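PDB 5ODK: single-stranded DNA-binding protein from Enterobacter phage Enc34, which probably binds single-stranded DNA through an OB fold and is thought to act in phage DNA replication. Local coordinates for residues V12-V16 against T59-I63; K19-I23 against S147-P151; K24-C30 against G142-V148; F91-D96 against M108-S112. All coordinates share one frame. Where two conformers were deposited one is given. Residue numbers count along the deposited sequence, not the author numbering.

Contact 1: residues V12-V16 against T59-I63; sequences VKNGV and THGAI
Ile63, Asn14 and Thr59 carry most of this contact. Val12 to Gly15 form a type II beta turn, closed by Gly15 N to Val12 O at 3.1 Å, with Asn14 in a left-handed conformation (phi/psi 60/27). Its side chain, chi1 m, reaches across so that ND2 donates to Thr59 O at 2.9 Å, lying over one face of the His60 ring, while Asn14 CB comes within 3.4 Å of His60 CD2. The turn belongs to the N-terminal hairpin of strands 8-12 and 15-18 and packs on the start of helix 61-76, which lies against the curled OB-type sheet; His60 is the helix N-cap, its NE2 hydrogen-bonded to Ser26 on strand 23-26. Ile63 (chi1 t, chi2 p) points at the turn, CD1 lying 3.8 Å from Gly15 CA, where a beta carbon would collide with the isoleucine. Val12 CB packs on Ala62 CB at 3.9 Å and Val12 CG2 on Ile63 CB at 4.0 Å. A water donates to Lys13 O at 2.7 Å and accepts from Ile63 N at 2.9 Å. All-t Lys13, part of a Mg(2+) site seen for this protein though no metal is bound here, passes Thr59, CD to O 3.8 Å.

Contact 2: residues K19-I23 against S147-P151; sequences KSGHI and SVIRP. With PO4 (phosphate ion), chain D.
Two backbone hydrogen bonds, Ile23 N to Ile149 O and Ile149 N to Ile23 O, both 2.9 Å, make Ile23 and Ile149 an antiparallel hydrogen-bonded pair with CA atoms 5.4 Å apart. Arg150 adds a side-chain link: NH1 donates to Ser20 O at 2.8 Å, and NH2 to O1 of a phosphate ion, also at 2.8 Å, the ion probably coming from the crystallisation liquor. Ser20 OG and His22 ND1 lie 2.7 Å apart in a hydrogen bond within the loop. The case shows a connection between strands 15-18 and 23-26 of an OB-type sheet being fastened to the long strand 144-156 just where pairing begins. Gly21, at phi/psi 92/-8, turns the loop. His22 (chi1 m) lays its ring against the arginine, Arg150 CD standing 4.0 Å from the His22 ring centroid in a CH-pi contact. Farther in, Ile23 CB meets Ile149 CG1 at 4.2 Å, and Ile23 CD1 reaches Pro151 CD at 4.1 Å, with helix 61-76 packing on Ile23 through Ile63 and Ile67.

Contact 3: residues K24-C30 against G142-V148; sequences KVSNVRC and GCWVSSV
Val28 and Val145 form the apolar centre, CG2 to CG2 3.8 Å, extended by Cys30 CB against Val145 CG2 at 4.2 Å; Cys30 SG and Cys143 SG, 3.9 Å apart, pack without a disulfide. The backbone here is an antiparallel pairing broken by a G1 beta bulge. Lys24 pairs with Val148 and Val25 with Ser147, strand 24-26 running at 172° to strand 144-148. Asn27, in a left-handed conformation (phi/psi 60/64), then shifts the register by one, so that Asn27 and Val28 both face Val145. Past this corner, strand 28-30 makes 107° with strand 144-148, the sharp coiling by which an OB strand serves both halves of its barrel. Hydrogen bonds join Val25 N to Ser147 O and Val28 N to Val145 O (both 2.9 Å), and Cys30 N to Cys143 O (2.8 Å). Asn27 N donates to Ser146 OG at 3.1 Å. On the polar edge, Arg29 CB stands over the face of the six-membered ring of Trp144 (chi1 m) in a CH-pi contact, 3.8 Å from its centroid, and Arg29 NE donates to Gly142 O at 2.8 Å. Strand 49-56 packs on Val25 and Val28, strand 159-173 on Val145 and Ser147, and strand 15-18 flanks Lys24.

Contact 4: residues F91-D96 against M108-S112; sequences FIKDGD and MWVIS
Side chains of a short antiparallel pair interdigitate here, strand 92-94 crossing strand 108-112 at 150° with axes 4.6 Å apart. On one face, Ile92 (chi1 and chi2 t) fits between two neighbours of the facing strand: CG1 touches Ile111 CG1 at 3.9 Å and CD1 touches Trp109 CB at 4.0 Å. The Trp109 ring (chi1 m) is met in turn by Asp94, whose CB lies 3.9 Å from CZ3. Phe91, chi1 p, swings its ring beside Ile111, CD1 to CG2 4.0 Å, while helix 61-76 packs on it through Ile67 and Ile71. The pair exemplifies how strands are added to a curved OB-type sheet: strand 108-115 is bound by strand 49-56 as well as by strand 92-94. Lys93 and Val110 are the hydrogen-bonded pair, with Lys93 N to Val110 O 2.9 Å and Val110 N to Lys93 O 2.8 Å; Ser112 N to Phe91 O at 2.9 Å and Gly95 N to Met108 O at 2.8 Å continue the pattern. Gly95 CA sits 3.9 Å from Val110 CG2, and a beta carbon on it would strike Met108 O. Beyond, Asp94 OD1 accepts from Asp96 N at 2.9 Å in an Asx turn, and both aspartates form salt bridges with Lys57.

How the contacts relate
All four contacts belong to one curled sheet and the helix packed on it. Contacts 2 and 3, their centres about 14 Å apart, share Ser147 and Val148, so pairing with strand 144-156 passes from Ile23 in contact 2 to strand 23-26 and, beyond the corner at Asn27, strand 28-34 in contact 3. Contact 1 crosses both along the chain and touches both: Ile63 packs on Ile23, and His60 NE2 is hydrogen-bonded to Ser26 O of contact 3. Contact 4, formed by residues only 12 apart, is nested inside the loops closed by contacts 2 and 3; it touches contact 2 through Phe91 against Ile149 and Pro151, with centres about 17 Å apart. Close local pairing thus sits within distant pairings that close the OB-fold barrel.

Contact 1: residues V12-V16 against T59-I63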
# COMPACT_ATOMS: atom_id res chain seq x y z
N VAL A 12 -3.67 -8.97 13.08
CA VAL A 12 -3.77 -10.31 12.46
C VAL A 12 -2.42 -10.71 11.88
O VAL A 12 -1.51 -9.87 11.86
CB VAL A 12 -4.85 -10.37 11.36
CG1 VAL A 12 -6.20 -10.03 11.94
CG2 VAL A 12 -4.51 -9.42 10.21
N LYS A 13 -2.27 -11.92 11.36
CA LYS A 13 -1.02 -12.32 10.70
C LYS A 13 -0.71 -11.27 9.63
O LYS A 13 -1.52 -10.95 8.78
CB LYS A 13 -1.10 -13.71 10.07
CG LYS A 13 0.17 -14.12 9.36
CD LYS A 13 0.13 -15.55 8.86
CE LYS A 13 1.48 -15.93 8.27
NZ LYS A 13 1.61 -17.40 8.17
N ASN A 14 0.49 -10.70 9.70
CA ASN A 14 0.95 -9.79 8.66
C ASN A 14 0.11 -8.54 8.46
O ASN A 14 0.16 -7.96 7.38
CB ASN A 14 1.17 -10.52 7.33
CG ASN A 14 2.37 -11.43 7.36
OD1 ASN A 14 3.40 -11.11 7.98
ND2 ASN A 14 2.28 -12.56 6.66
N GLY A 15 -0.59 -8.07 9.48
CA GLY A 15 -1.34 -6.85 9.33
C GLY A 15 -1.92 -6.28 10.58
O GLY A 15 -2.08 -6.97 11.59
N VAL A 16 -2.28 -5.00 10.51
CA VAL A 16 -2.94 -4.31 11.62
C VAL A 16 -3.99 -3.35 11.07
O VAL A 16 -3.73 -2.64 10.10
CB VAL A 16 -1.95 -3.50 12.49
CG1 VAL A 16 -2.68 -2.94 13.72
CG2 VAL A 16 -0.74 -4.31 12.90
N THR A 59 -0.24 -15.99 2.80
CA THR A 59 0.11 -15.51 4.15
C THR A 59 -0.56 -14.18 4.54
O THR A 59 -0.26 -13.62 5.60
CB THR A 59 1.63 -15.34 4.26
OG1 THR A 59 2.05 -14.47 3.20
CG2 THR A 59 2.30 -16.68 4.17
N HIS A 60 -1.49 -13.71 3.72
CA HIS A 60 -2.14 -12.43 3.96
C HIS A 60 -3.65 -12.48 3.81
O HIS A 60 -4.27 -11.44 3.59
CB HIS A 60 -1.57 -11.30 3.09
CG HIS A 60 -0.13 -10.99 3.37
ND1 HIS A 60 0.90 -11.77 2.92
CD2 HIS A 60 0.43 -9.95 4.01
CE1 HIS A 60 2.06 -11.23 3.28
NE2 HIS A 60 1.80 -10.12 3.96
N GLY A 61 -4.26 -13.66 4.00
CA GLY A 61 -5.70 -13.75 3.85
C GLY A 61 -6.50 -12.87 4.79
O GLY A 61 -7.45 -12.21 4.38
N ALA A 62 -6.16 -12.88 6.07
CA ALA A 62 -6.91 -12.10 7.05
C ALA A 62 -6.81 -10.61 6.81
O ALA A 62 -7.80 -9.89 6.88
CB ALA A 62 -6.47 -12.44 8.47
N ILE A 63 -5.61 -10.12 6.52
CA ILE A 63 -5.48 -8.69 6.29
C ILE A 63 -6.15 -8.30 4.97
O ILE A 63 -6.71 -7.22 4.88
CB ILE A 63 -4.01 -8.18 6.41
CG1 ILE A 63 -3.96 -6.63 6.48
CG2 ILE A 63 -3.14 -8.75 5.33
CD1 ILE A 63 -4.62 -6.04 7.70
O HOH W 1 -3.29 -11.81 6.98

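Contact 2: residues K19-I23 against S147-P151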
# COMPACT_ATOMS: atom_id res chain seq x y z
N LYS A 19 -7.60 2.13 14.80
CA LYS A 19 -8.87 2.75 15.12
C LYS A 19 -9.28 3.85 14.17
O LYS A 19 -10.45 4.10 13.96
CB LYS A 19 -8.89 3.26 16.55
CG LYS A 19 -8.92 2.12 17.55
CD LYS A 19 -9.24 2.61 18.95
CE LYS A 19 -9.04 1.48 19.94
NZ LYS A 19 -9.52 1.84 21.30
N SER A 20 -8.27 4.55 13.62
CA SER A 20 -8.42 5.63 12.68
C SER A 20 -8.63 5.16 11.23
O SER A 20 -8.74 5.99 10.31
CB SER A 20 -7.14 6.46 12.77
OG SER A 20 -6.01 5.60 12.60
N GLY A 21 -8.67 3.86 10.99
CA GLY A 21 -8.89 3.29 9.67
C GLY A 21 -7.64 3.00 8.88
O GLY A 21 -7.69 2.41 7.81
N HIS A 22 -6.47 3.43 9.39
CA HIS A 22 -5.22 3.02 8.80
C HIS A 22 -5.06 1.52 8.80
O HIS A 22 -5.63 0.84 9.68
CB HIS A 22 -4.03 3.64 9.56
CG HIS A 22 -3.98 5.13 9.48
ND1 HIS A 22 -4.73 5.94 10.28
CD2 HIS A 22 -3.22 5.95 8.70
CE1 HIS A 22 -4.43 7.20 10.02
NE2 HIS A 22 -3.54 7.24 9.04
N ILE A 23 -4.34 1.02 7.81
CA ILE A 23 -4.10 -0.39 7.64
C ILE A 23 -2.60 -0.58 7.45
O ILE A 23 -2.02 -0.02 6.51
CB ILE A 23 -4.85 -0.95 6.40
CG1 ILE A 23 -6.34 -0.60 6.48
CG2 ILE A 23 -4.63 -2.45 6.28
CD1 ILE A 23 -7.08 -0.86 5.19
N SER A 147 4.05 -1.55 5.18
CA SER A 147 3.56 -0.23 4.80
C SER A 147 2.25 0.08 5.46
O SER A 147 1.39 -0.83 5.60
CB SER A 147 3.43 -0.17 3.28
OG SER A 147 2.91 1.06 2.80
N VAL A 148 2.05 1.32 5.85
CA VAL A 148 0.77 1.82 6.33
C VAL A 148 0.11 2.64 5.24
O VAL A 148 0.71 3.57 4.67
CB VAL A 148 0.88 2.62 7.64
CG1 VAL A 148 -0.48 3.11 8.07
CG2 VAL A 148 1.51 1.77 8.73
N ILE A 149 -1.14 2.25 4.96
CA ILE A 149 -1.97 2.88 3.95
C ILE A 149 -3.32 3.24 4.55
O ILE A 149 -3.66 2.79 5.66
CB ILE A 149 -2.15 1.94 2.71
CG1 ILE A 149 -2.90 0.65 3.09
CG2 ILE A 149 -0.80 1.62 2.08
CD1 ILE A 149 -3.29 -0.19 1.91
N ARG A 150 -4.10 4.04 3.84
CA ARG A 150 -5.49 4.23 4.25
C ARG A 150 -6.32 4.53 3.01
O ARG A 150 -5.93 5.35 2.20
CB ARG A 150 -5.66 5.35 5.27
CG ARG A 150 -7.04 5.24 5.93
CD ARG A 150 -7.19 6.12 7.14
NE ARG A 150 -7.28 7.53 6.77
CZ ARG A 150 -7.56 8.51 7.64
NH1 ARG A 150 -7.68 8.25 8.96
NH2 ARG A 150 -7.69 9.74 7.20
N PRO A 151 -7.48 3.86 2.88
CA PRO A 151 -8.30 4.13 1.68
C PRO A 151 -8.90 5.54 1.67
O PRO A 151 -9.06 6.20 2.72
CB PRO A 151 -9.45 3.13 1.86
CG PRO A 151 -8.92 2.06 2.73
CD PRO A 151 -8.08 2.82 3.73
P PO4 D . -9.21 11.13 3.85
O1 PO4 D . -8.06 10.51 4.49
O2 PO4 D . -9.85 11.95 4.97
O3 PO4 D . -8.88 12.00 2.62
O4 PO4 D . -10.25 10.08 3.42

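Contact 3: residues K24-C30 against G142-V148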
# COMPACT_ATOMS: atom_id res chain seq x y z
N LYS A 24 -1.99 -1.42 8.27
CA LYS A 24 -0.61 -1.87 8.05
C LYS A 24 -0.64 -3.20 7.32
O LYS A 24 -1.31 -4.12 7.80
CB LYS A 24 0.18 -2.00 9.36
CG LYS A 24 1.64 -2.41 9.16
CD LYS A 24 2.37 -2.48 10.50
CE LYS A 24 3.80 -2.89 10.37
NZ LYS A 24 4.45 -2.86 11.72
N VAL A 25 0.03 -3.29 6.18
CA VAL A 25 0.29 -4.53 5.48
C VAL A 25 1.75 -4.85 5.68
O VAL A 25 2.62 -4.04 5.34
CB VAL A 25 -0.12 -4.53 4.01
CG1 VAL A 25 -1.64 -4.43 3.90
CG2 VAL A 25 0.60 -3.51 3.17
N SER A 26 2.02 -5.99 6.29
CA SER A 26 3.38 -6.34 6.70
C SER A 26 3.96 -7.41 5.81
O SER A 26 3.24 -8.33 5.40
CB SER A 26 3.42 -6.77 8.15
OG SER A 26 2.85 -5.78 8.99
N ASN A 27 5.26 -7.30 5.53
CA ASN A 27 5.98 -8.35 4.81
C ASN A 27 5.40 -8.59 3.43
O ASN A 27 4.89 -9.68 3.10
CB ASN A 27 6.04 -9.59 5.68
CG ASN A 27 6.61 -9.30 7.05
OD1 ASN A 27 7.73 -8.72 7.14
ND2 ASN A 27 5.86 -9.61 8.11
N VAL A 28 5.51 -7.55 2.63
CA VAL A 28 5.05 -7.53 1.23
C VAL A 28 6.22 -7.12 0.36
O VAL A 28 7.15 -6.45 0.85
CB VAL A 28 3.83 -6.62 1.04
CG1 VAL A 28 2.67 -7.14 1.87
CG2 VAL A 28 4.16 -5.17 1.37
N ARG A 29 6.20 -7.50 -0.91
CA ARG A 29 7.31 -7.16 -1.78
C ARG A 29 6.97 -5.89 -2.54
O ARG A 29 5.89 -5.73 -3.06
CB ARG A 29 7.63 -8.32 -2.74
CG ARG A 29 9.02 -8.33 -3.33
CD ARG A 29 9.32 -9.66 -4.00
NE ARG A 29 10.66 -9.64 -4.52
CZ ARG A 29 11.15 -10.55 -5.33
NH1 ARG A 29 10.41 -11.58 -5.72
NH2 ARG A 29 12.38 -10.41 -5.76
N CYS A 30 7.90 -4.96 -2.60
CA CYS A 30 7.56 -3.75 -3.29
C CYS A 30 8.00 -3.73 -4.74
O CYS A 30 8.91 -4.45 -5.17
CB CYS A 30 8.06 -2.51 -2.60
SG CYS A 30 9.74 -2.11 -2.91
N GLY A 142 11.60 -4.94 -5.58
CA GLY A 142 12.04 -6.29 -5.31
C GLY A 142 12.36 -6.56 -3.85
O GLY A 142 12.39 -7.71 -3.45
N CYS A 143 12.65 -5.52 -3.07
CA CYS A 143 12.83 -5.70 -1.65
C CYS A 143 11.49 -5.91 -0.94
O CYS A 143 10.43 -5.66 -1.52
CB CYS A 143 13.67 -4.59 -1.00
SG CYS A 143 12.76 -3.09 -0.64
N TRP A 144 11.56 -6.35 0.32
CA TRP A 144 10.36 -6.53 1.14
C TRP A 144 10.24 -5.40 2.13
O TRP A 144 11.24 -4.93 2.70
CB TRP A 144 10.43 -7.86 1.87
CG TRP A 144 10.41 -9.02 0.92
CD1 TRP A 144 11.44 -9.48 0.16
CD2 TRP A 144 9.29 -9.87 0.60
NE1 TRP A 144 11.04 -10.53 -0.62
CE2 TRP A 144 9.71 -10.77 -0.38
CE3 TRP A 144 7.96 -9.91 1.03
CZ2 TRP A 144 8.86 -11.75 -0.93
CZ3 TRP A 144 7.10 -10.86 0.48
CH2 TRP A 144 7.55 -11.77 -0.49
N VAL A 145 9.01 -4.99 2.37
CA VAL A 145 8.64 -3.85 3.20
C VAL A 145 7.42 -4.17 4.03
O VAL A 145 6.73 -5.17 3.80
CB VAL A 145 8.35 -2.58 2.34
CG1 VAL A 145 9.58 -2.24 1.50
CG2 VAL A 145 7.12 -2.75 1.47
N SER A 146 7.11 -3.29 4.96
CA SER A 146 5.81 -3.17 5.58
C SER A 146 5.34 -1.77 5.37
O SER A 146 6.14 -0.84 5.33
CB SER A 146 5.84 -3.53 7.06
OG SER A 146 6.25 -4.86 7.19
N SER A 147 4.05 -1.55 5.18
CA SER A 147 3.56 -0.23 4.80
C SER A 147 2.25 0.08 5.46
O SER A 147 1.39 -0.83 5.60
CB SER A 147 3.43 -0.17 3.28
OG SER A 147 2.91 1.06 2.80
N VAL A 148 2.05 1.32 5.85
CA VAL A 148 0.77 1.82 6.33
C VAL A 148 0.11 2.64 5.24
O VAL A 148 0.71 3.57 4.67
CB VAL A 148 0.88 2.62 7.64
CG1 VAL A 148 -0.48 3.11 8.07
CG2 VAL A 148 1.51 1.77 8.73

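Contact 4: residues F91-D96 against M108-S112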
# COMPACT_ATOMS: atom_id res chain seq x y z
N PHE A 91 -7.91 0.03 -5.43
CA PHE A 91 -6.44 0.05 -5.28
C PHE A 91 -5.83 -1.34 -5.13
O PHE A 91 -4.60 -1.45 -5.11
CB PHE A 91 -6.02 0.93 -4.09
CG PHE A 91 -6.45 0.43 -2.73
CD1 PHE A 91 -5.73 -0.53 -2.07
CD2 PHE A 91 -7.57 0.97 -2.09
CE1 PHE A 91 -6.10 -0.97 -0.81
CE2 PHE A 91 -7.94 0.54 -0.83
CZ PHE A 91 -7.18 -0.41 -0.18
N ILE A 92 -6.66 -2.37 -4.95
CA ILE A 92 -6.17 -3.74 -4.76
C ILE A 92 -6.71 -4.58 -5.90
O ILE A 92 -7.90 -4.52 -6.21
CB ILE A 92 -6.52 -4.31 -3.39
CG1 ILE A 92 -5.92 -5.72 -3.19
CG2 ILE A 92 -8.02 -4.29 -3.10
CD1 ILE A 92 -5.94 -6.22 -1.75
N LYS A 93 -5.83 -5.35 -6.53
CA LYS A 93 -6.15 -6.17 -7.68
C LYS A 93 -5.57 -7.57 -7.52
O LYS A 93 -4.71 -7.82 -6.66
CB LYS A 93 -5.63 -5.50 -8.98
CG LYS A 93 -6.41 -4.23 -9.32
CD LYS A 93 -6.03 -3.47 -10.59
CE LYS A 93 -7.09 -2.40 -10.87
NZ LYS A 93 -6.73 -1.63 -12.08
N ASP A 94 -6.08 -8.51 -8.31
CA ASP A 94 -5.70 -9.91 -8.23
C ASP A 94 -4.53 -10.19 -9.18
O ASP A 94 -4.69 -10.14 -10.41
CB ASP A 94 -6.92 -10.76 -8.57
CG ASP A 94 -6.67 -12.25 -8.42
OD1 ASP A 94 -5.52 -12.70 -8.40
OD2 ASP A 94 -7.68 -12.97 -8.41
N GLY A 95 -3.35 -10.46 -8.62
CA GLY A 95 -2.19 -10.73 -9.42
C GLY A 95 -2.28 -11.92 -10.36
O GLY A 95 -1.59 -11.99 -11.36
N ASP A 96 -3.11 -12.89 -10.01
CA ASP A 96 -3.31 -14.07 -10.85
C ASP A 96 -4.29 -13.85 -11.99
O ASP A 96 -4.34 -14.68 -12.90
CB ASP A 96 -3.73 -15.27 -10.00
CG ASP A 96 -2.66 -15.68 -9.02
OD1 ASP A 96 -1.51 -15.87 -9.48
OD2 ASP A 96 -2.94 -15.83 -7.80
N MET A 108 -0.13 -13.22 -5.83
CA MET A 108 -0.12 -11.96 -5.09
C MET A 108 -1.42 -11.18 -5.22
O MET A 108 -2.03 -11.21 -6.28
CB MET A 108 0.99 -11.02 -5.62
CG MET A 108 2.38 -11.56 -5.62
SD MET A 108 3.03 -11.68 -3.94
CE MET A 108 4.79 -11.76 -4.21
N TRP A 109 -1.79 -10.47 -4.15
CA TRP A 109 -2.64 -9.30 -4.26
C TRP A 109 -1.72 -8.13 -4.61
O TRP A 109 -0.62 -8.03 -4.07
CB TRP A 109 -3.39 -8.99 -2.95
CG TRP A 109 -4.26 -10.13 -2.49
CD1 TRP A 109 -4.06 -10.94 -1.37
CD2 TRP A 109 -5.38 -10.63 -3.13
NE1 TRP A 109 -5.02 -11.87 -1.29
CE2 TRP A 109 -5.86 -11.72 -2.37
CE3 TRP A 109 -6.08 -10.25 -4.28
CZ2 TRP A 109 -6.98 -12.46 -2.73
CZ3 TRP A 109 -7.18 -10.98 -4.65
CH2 TRP A 109 -7.64 -12.07 -3.87
N VAL A 110 -2.18 -7.24 -5.49
CA VAL A 110 -1.36 -6.11 -5.96
C VAL A 110 -2.03 -4.86 -5.46
O VAL A 110 -3.14 -4.53 -5.88
CB VAL A 110 -1.24 -6.10 -7.50
CG1 VAL A 110 -0.35 -4.96 -7.98
CG2 VAL A 110 -0.71 -7.46 -7.98
N ILE A 111 -1.33 -4.12 -4.60
CA ILE A 111 -1.84 -2.90 -4.02
C ILE A 111 -1.08 -1.71 -4.59
O ILE A 111 0.16 -1.70 -4.57
CB ILE A 111 -1.70 -2.92 -2.49
CG1 ILE A 111 -2.67 -3.94 -1.87
CG2 ILE A 111 -1.87 -1.55 -1.88
CD1 ILE A 111 -2.36 -4.28 -0.44
N SER A 112 -1.81 -0.68 -5.03
CA SER A 112 -1.21 0.57 -5.46
C SER A 112 -1.57 1.65 -4.48
O SER A 112 -2.73 1.83 -4.14
CB SER A 112 -1.77 0.93 -6.82
OG SER A 112 -1.57 -0.14 -7.71